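Long-range contacts in putative type 11 methyltransferase (Sulfolobus solfataricus, PDB 3I9F), which probably transfers methyl groups from S-adenosylmethionine and binds zinc ions: residues V20-G25 with K41-D46; I79-S84 with G106-I111. One frame throughout, in Å; residues are numbered along the deposited sequence.

Four neighbouring parallel strands of one Rossmann-like methyltransferase sheet supply both contacts: interaction 1 pairs 20-25 with 41-46, interaction 2 pairs 79-84 with 106-111, and their centres lie about 10 Å apart. The inner strands of the two pairs adjoin, with Leu80 N 2.9 Å from Val22 O in a probable hydrogen bond. At the C-terminal ends Ser84 OG lies 2.9 Å from Tyr24 O, probably bonded to it, and Tyr24 CD2 meets Phe81 CZ at 3.6 Å. In class I methyltransferases S-adenosylmethionine binds at the C-terminal ends of the parallel strands, although none is bound here. A bound zinc ion lies about 12 Å from the Tyr24 side chain.

Interaction 1: V20-G25 with K41-D46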
loop_
_atom_site.group_PDB
_atom_site.type_symbol
_atom_site.label_atom_id
_atom_site.label_comp_id
_atom_site.label_asym_id
_atom_site.label_seq_id
_atom_site.Cartn_x
_atom_site.Cartn_y
_atom_site.Cartn_z
ATOM N N VAL B 20 -6.373 -10.659 -7.420
ATOM C CA VAL B 20 -6.172 -9.440 -6.622
ATOM C C VAL B 20 -7.547 -8.926 -6.168
ATOM O O VAL B 20 -8.397 -8.619 -7.000
ATOM C CB VAL B 20 -5.404 -8.344 -7.411
ATOM C CG1 VAL B 20 -5.354 -7.013 -6.603
ATOM C CG2 VAL B 20 -4.008 -8.821 -7.761
ATOM N N ILE B 21 -7.749 -8.876 -4.860
ATOM C CA ILE B 21 -9.018 -8.534 -4.259
ATOM C C ILE B 21 -8.883 -7.264 -3.409
ATOM O O ILE B 21 -7.853 -7.040 -2.775
ATOM C CB ILE B 21 -9.494 -9.654 -3.296
ATOM C CG1 ILE B 21 -9.655 -10.981 -4.050
ATOM C CG2 ILE B 21 -10.823 -9.289 -2.638
ATOM C CD1 ILE B 21 -9.958 -12.217 -3.106
ATOM N N VAL B 22 -9.934 -6.464 -3.346
ATOM C CA VAL B 22 -9.946 -5.319 -2.467
ATOM C C VAL B 22 -11.142 -5.434 -1.597
ATOM O O VAL B 22 -12.207 -5.563 -2.126
ATOM C CB VAL B 22 -10.052 -4.002 -3.260
ATOM C CG1 VAL B 22 -10.370 -2.794 -2.324
ATOM C CG2 VAL B 22 -8.776 -3.744 -4.042
ATOM N N ASP B 23 -10.971 -5.412 -0.272
ATOM C CA ASP B 23 -12.098 -5.261 0.678
ATOM C C ASP B 23 -12.237 -3.752 0.994
ATOM O O ASP B 23 -11.458 -3.167 1.773
ATOM C CB ASP B 23 -11.861 -6.087 1.974
ATOM C CG ASP B 23 -13.084 -6.130 2.930
ATOM O OD1 ASP B 23 -14.213 -5.735 2.556
ATOM O OD2 ASP B 23 -12.937 -6.582 4.101
ATOM N N TYR B 24 -13.226 -3.134 0.370
ATOM C CA TYR B 24 -13.410 -1.669 0.388
ATOM C C TYR B 24 -14.412 -1.302 1.498
ATOM O O TYR B 24 -15.600 -1.532 1.378
ATOM C CB TYR B 24 -13.918 -1.214 -0.987
ATOM C CG TYR B 24 -13.545 0.194 -1.374
ATOM C CD1 TYR B 24 -13.554 1.249 -0.451
ATOM C CD2 TYR B 24 -13.218 0.490 -2.669
ATOM C CE1 TYR B 24 -13.182 2.528 -0.823
ATOM C CE2 TYR B 24 -12.881 1.774 -3.040
ATOM C CZ TYR B 24 -12.874 2.784 -2.115
ATOM O OH TYR B 24 -12.512 4.028 -2.527
ATOM N N GLY B 25 -13.915 -0.738 2.582
ATOM C CA GLY B 25 -14.726 -0.493 3.748
ATOM C C GLY B 25 -14.707 -1.760 4.571
ATOM O O GLY B 25 -15.700 -2.428 4.716
ATOM N N LYS B 41 -3.330 -11.015 -3.923
ATOM C CA LYS B 41 -3.123 -9.884 -3.007
ATOM C C LYS B 41 -4.433 -9.477 -2.377
ATOM O O LYS B 41 -5.452 -9.488 -3.031
ATOM C CB LYS B 41 -2.626 -8.650 -3.731
ATOM C CG LYS B 41 -1.167 -8.625 -4.084
ATOM C CD LYS B 41 -0.785 -7.248 -4.672
ATOM C CE LYS B 41 0.643 -7.262 -5.207
ATOM N NZ LYS B 41 0.675 -6.529 -6.500
ATOM N N LEU B 42 -4.388 -9.059 -1.121
ATOM C CA LEU B 42 -5.568 -8.580 -0.428
ATOM C C LEU B 42 -5.302 -7.185 0.104
ATOM O O LEU B 42 -4.379 -6.984 0.921
ATOM C CB LEU B 42 -5.962 -9.505 0.724
ATOM C CG LEU B 42 -7.214 -9.132 1.516
ATOM C CD1 LEU B 42 -8.400 -8.746 0.638
ATOM C CD2 LEU B 42 -7.591 -10.317 2.393
ATOM N N TYR B 43 -6.113 -6.238 -0.370
ATOM C CA TYR B 43 -6.102 -4.881 0.141
ATOM C C TYR B 43 -7.319 -4.686 1.036
ATOM O O TYR B 43 -8.435 -5.060 0.655
ATOM C CB TYR B 43 -6.216 -3.885 -0.992
ATOM C CG TYR B 43 -5.085 -3.819 -1.970
ATOM C CD1 TYR B 43 -3.950 -3.091 -1.686
ATOM C CD2 TYR B 43 -5.173 -4.434 -3.225
ATOM C CE1 TYR B 43 -2.906 -2.996 -2.589
ATOM C CE2 TYR B 43 -4.147 -4.319 -4.141
ATOM C CZ TYR B 43 -3.012 -3.596 -3.814
ATOM O OH TYR B 43 -1.955 -3.483 -4.699
ATOM N N CYS B 44 -7.111 -4.094 2.200
ATOM C CA CYS B 44 -8.179 -3.634 3.067
ATOM C C CYS B 44 -8.169 -2.114 3.171
ATOM O O CYS B 44 -7.196 -1.528 3.645
ATOM C CB CYS B 44 -7.971 -4.190 4.452
ATOM S SG CYS B 44 -8.267 -5.945 4.516
ATOM N N ILE B 45 -9.263 -1.497 2.750
ATOM C CA ILE B 45 -9.437 -0.049 2.829
ATOM C C ILE B 45 -10.452 0.362 3.906
ATOM O O ILE B 45 -11.569 -0.126 3.950
ATOM C CB ILE B 45 -9.936 0.531 1.486
ATOM C CG1 ILE B 45 -9.071 -0.011 0.346
ATOM C CG2 ILE B 45 -9.967 2.053 1.566
ATOM C CD1 ILE B 45 -9.155 0.709 -0.938
ATOM N N ASP B 46 -10.059 1.268 4.773
ATOM C CA ASP B 46 -11.011 1.887 5.666
ATOM C C ASP B 46 -10.477 3.219 6.169
ATOM O O ASP B 46 -9.302 3.371 6.488
ATOM C CB ASP B 46 -11.403 0.954 6.840
ATOM C CG ASP B 46 -12.820 1.264 7.411
ATOM O OD1 ASP B 46 -13.645 0.319 7.517
ATOM O OD2 ASP B 46 -13.125 2.460 7.731
#
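Strands 20-24 and 42-45 are the two strands of a beta-alpha-beta unit in the Rossmann-like methyltransferase fold, with helix 32-36 in the crossover. Their axes run parallel, 15° apart. Five backbone hydrogen bonds give the evidence for the register: Lys41 O and Tyr43 O accept from Ile21 N and Asp23 N, Ile21 O and Asp23 O accept from Tyr43 N and Ile45 N, and Gly25 N closes the series on Ile45 O. The shortest, Asp23 N to Tyr43 O at 2.7 Å, arrives nearly along the C=O axis.

Val20, Val22, Tyr24, Tyr43 and Ile45 share one face. Tyr43 has CG anti to its carbonyl carbon (chi1 -65°), and the CD2-CE2 side of its ring is turned toward the two valines. Val20 CG1, anti to its own N, touches the ring edge at Tyr43 CE2, 3.8 Å away, while CG2 of Val22 meets Tyr43 CD2, also at 3.8 Å. The other Val22 branch, CG1, crosses to Ile45 CD1 at 4.0 Å. On the reverse face Leu42 CD1 reaches Ile21 CG2, and Leu35 of helix 32-36 packs on both Leu42 and Asp23.

Past the last bridge, Asp46 OD1 is hydrogen-bonded to Gly27 N and OD2 to Asn48 N, fixing the carboxylate beside the turn after Gly25. An acidic residue ending this second strand is where many class I methyltransferases hold the cofactor ribose, a role only inferred here. Tyr24, with CG anti to N, offers a ring face to Ile45, whose CD1 makes a CH-pi contact 4.2 Å from the centroid of the Tyr24 ring and 1° off the normal.

Interaction 2: I79-S84 with G106-I111; sequences ILFANS and GRVIII
Between strands 79-82 and 106-111, neighbours in the parallel part of the Rossmann-like methyltransferase sheet, the axes are nearly parallel and 4.8 Å apart at closest approach. The innermost evidence is the backbone. Ile79 N bonds to Arg107 O, Ile109 N to Ile79 O, Phe81 N to Ile109 O and Ile111 N to Phe81 O. The Phe81 N bond is the straightest, 177° at hydrogen, and comes in nearly along the C=O axis. A fifth bond, Asn83 N to Ile111 O at 2.7 Å, carries the pairing into the loop; its donor stands above the carbonyl plane.

Side chains alternate between two faces. On one, Leu80 has CG anti to N and its second torsion near +60°, which together bring CD1 toward the neighbouring strand, 3.7 Å from Ile109 CG2; the same Leu80 CD1 lies 4.1 Å from Ile111 CD1. On the other, Phe81 and Ile110 lie side by side and point the same way, Ile110 CD1 meeting Phe81 CB at 3.7 Å. The two negative Ile110 torsions (chi1 -56°, chi2 -41°) fold that methyl back toward Phe81. Val108 CG1 approaches the Phe81 ring at its edge, near the ring plane, 4.0 Å from Phe81 CD2.

Farther out, helix 91-101 covers this second face: Val94 and Val98 touch Phe81, and Val98 and Ile101 touch Ile79. The Phe81 ring also stacks with Tyr24 and meets Phe85 edge-to-face, so aromatic neighbours help to place it. Tyr31 packs on the Leu80 face, while the antiparallel strand 152-159 forms backbone hydrogen bonds, Leu157 with Val108 and Leu155 with Ile110. Beyond the strand end, one water accepts from Ser84 N and donates to Ile111 O, 3.2 Å from each of the two atoms.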
loop_
_atom_site.group_PDB
_atom_site.type_symbol
_atom_site.label_atom_id
_atom_site.label_comp_id
_atom_site.label_asym_id
_atom_site.label_seq_id
_atom_site.Cartn_x
_atom_site.Cartn_y
_atom_site.Cartn_z
ATOM N N ILE B 79 -13.612 -6.461 -6.082
ATOM C CA ILE B 79 -13.769 -5.428 -5.070
ATOM C C ILE B 79 -15.036 -5.757 -4.305
ATOM O O ILE B 79 -16.110 -5.822 -4.888
ATOM C CB ILE B 79 -13.946 -4.036 -5.726
ATOM C CG1 ILE B 79 -12.682 -3.629 -6.472
ATOM C CG2 ILE B 79 -14.281 -2.997 -4.682
ATOM C CD1 ILE B 79 -12.858 -2.454 -7.353
ATOM N N LEU B 80 -14.912 -5.968 -3.007
ATOM C CA LEU B 80 -16.068 -6.225 -2.171
ATOM C C LEU B 80 -16.482 -4.956 -1.422
ATOM O O LEU B 80 -15.655 -4.249 -0.821
ATOM C CB LEU B 80 -15.750 -7.316 -1.164
ATOM C CG LEU B 80 -16.808 -7.620 -0.099
ATOM C CD1 LEU B 80 -18.075 -8.210 -0.701
ATOM C CD2 LEU B 80 -16.243 -8.543 0.976
ATOM N N PHE B 81 -17.786 -4.708 -1.443
ATOM C CA PHE B 81 -18.435 -3.702 -0.602
ATOM C C PHE B 81 -19.418 -4.431 0.261
ATOM O O PHE B 81 -20.516 -4.707 -0.157
ATOM C CB PHE B 81 -19.174 -2.697 -1.469
ATOM C CG PHE B 81 -18.289 -1.676 -2.120
ATOM C CD1 PHE B 81 -17.838 -0.576 -1.412
ATOM C CD2 PHE B 81 -17.969 -1.779 -3.430
ATOM C CE1 PHE B 81 -17.071 0.366 -1.991
ATOM C CE2 PHE B 81 -17.175 -0.835 -4.045
ATOM C CZ PHE B 81 -16.716 0.231 -3.327
ATOM N N ALA B 82 -19.008 -4.745 1.480
ATOM C CA ALA B 82 -19.828 -5.481 2.440
ATOM C C ALA B 82 -20.401 -4.579 3.511
ATOM O O ALA B 82 -19.735 -4.262 4.497
ATOM C CB ALA B 82 -18.983 -6.619 3.110
ATOM N N ASN B 83 -21.657 -4.217 3.342
ATOM C CA ASN B 83 -22.370 -3.320 4.275
ATOM C C ASN B 83 -21.666 -2.034 4.498
ATOM O O ASN B 83 -21.724 -1.513 5.591
ATOM C CB ASN B 83 -22.592 -4.002 5.609
ATOM C CG ASN B 83 -23.234 -5.362 5.433
ATOM O OD1 ASN B 83 -24.335 -5.480 4.846
ATOM N ND2 ASN B 83 -22.536 -6.392 5.847
ATOM N N SER B 84 -20.974 -1.539 3.484
ATOM C CA SER B 84 -20.059 -0.429 3.697
ATOM C C SER B 84 -20.294 0.755 2.765
ATOM O O SER B 84 -19.933 1.834 3.120
ATOM C CB SER B 84 -18.596 -0.887 3.617
ATOM O OG SER B 84 -18.295 -1.384 2.328
ATOM N N GLY B 106 -13.027 -7.285 -14.452
ATOM C CA GLY B 106 -13.096 -7.395 -12.990
ATOM C C GLY B 106 -14.538 -7.431 -12.572
ATOM O O GLY B 106 -15.393 -7.174 -13.389
ATOM N N ARG B 107 -14.780 -7.774 -11.312
ATOM C CA ARG B 107 -16.124 -7.879 -10.748
ATOM C C ARG B 107 -16.242 -7.073 -9.438
ATOM O O ARG B 107 -15.323 -7.060 -8.624
ATOM C CB ARG B 107 -16.441 -9.368 -10.446
ATOM C CG ARG B 107 -17.319 -10.147 -11.444
ATOM C CD ARG B 107 -17.020 -9.847 -12.859
ATOM N NE ARG B 107 -17.683 -10.737 -13.792
ATOM C CZ ARG B 107 -17.532 -10.671 -15.115
ATOM N NH1 ARG B 107 -18.163 -11.545 -15.892
ATOM N NH2 ARG B 107 -16.755 -9.744 -15.667
ATOM N N VAL B 108 -17.384 -6.416 -9.237
ATOM C CA VAL B 108 -17.698 -5.789 -7.967
ATOM C C VAL B 108 -18.743 -6.619 -7.232
ATOM O O VAL B 108 -19.757 -6.968 -7.798
ATOM C CB VAL B 108 -18.225 -4.357 -8.186
ATOM C CG1 VAL B 108 -18.719 -3.733 -6.839
ATOM C CG2 VAL B 108 -17.132 -3.490 -8.872
ATOM N N ILE B 109 -18.487 -6.930 -5.972
ATOM C CA ILE B 109 -19.439 -7.657 -5.152
ATOM C C ILE B 109 -20.054 -6.723 -4.132
ATOM O O ILE B 109 -19.341 -6.204 -3.300
ATOM C CB ILE B 109 -18.779 -8.812 -4.364
ATOM C CG1 ILE B 109 -17.976 -9.730 -5.300
ATOM C CG2 ILE B 109 -19.832 -9.610 -3.662
ATOM C CD1 ILE B 109 -16.753 -10.387 -4.651
ATOM N N ILE B 110 -21.377 -6.535 -4.186
ATOM C CA ILE B 110 -22.116 -5.796 -3.172
ATOM C C ILE B 110 -22.877 -6.724 -2.245
ATOM O O ILE B 110 -23.649 -7.553 -2.699
ATOM C CB ILE B 110 -23.187 -4.850 -3.800
ATOM C CG1 ILE B 110 -22.562 -3.883 -4.820
ATOM C CG2 ILE B 110 -23.969 -4.092 -2.709
ATOM C CD1 ILE B 110 -21.256 -3.302 -4.418
ATOM N N ILE B 111 -22.652 -6.572 -0.945
ATOM C CA ILE B 111 -23.540 -7.087 0.080
ATOM C C ILE B 111 -24.010 -5.914 0.917
ATOM O O ILE B 111 -23.208 -5.092 1.328
ATOM C CB ILE B 111 -22.835 -8.098 0.987
ATOM C CG1 ILE B 111 -22.354 -9.297 0.142
ATOM C CG2 ILE B 111 -23.777 -8.580 2.073
ATOM C CD1 ILE B 111 -21.338 -10.191 0.857
HETATM O O HOH W 1 -22.049 -2.162 0.551
#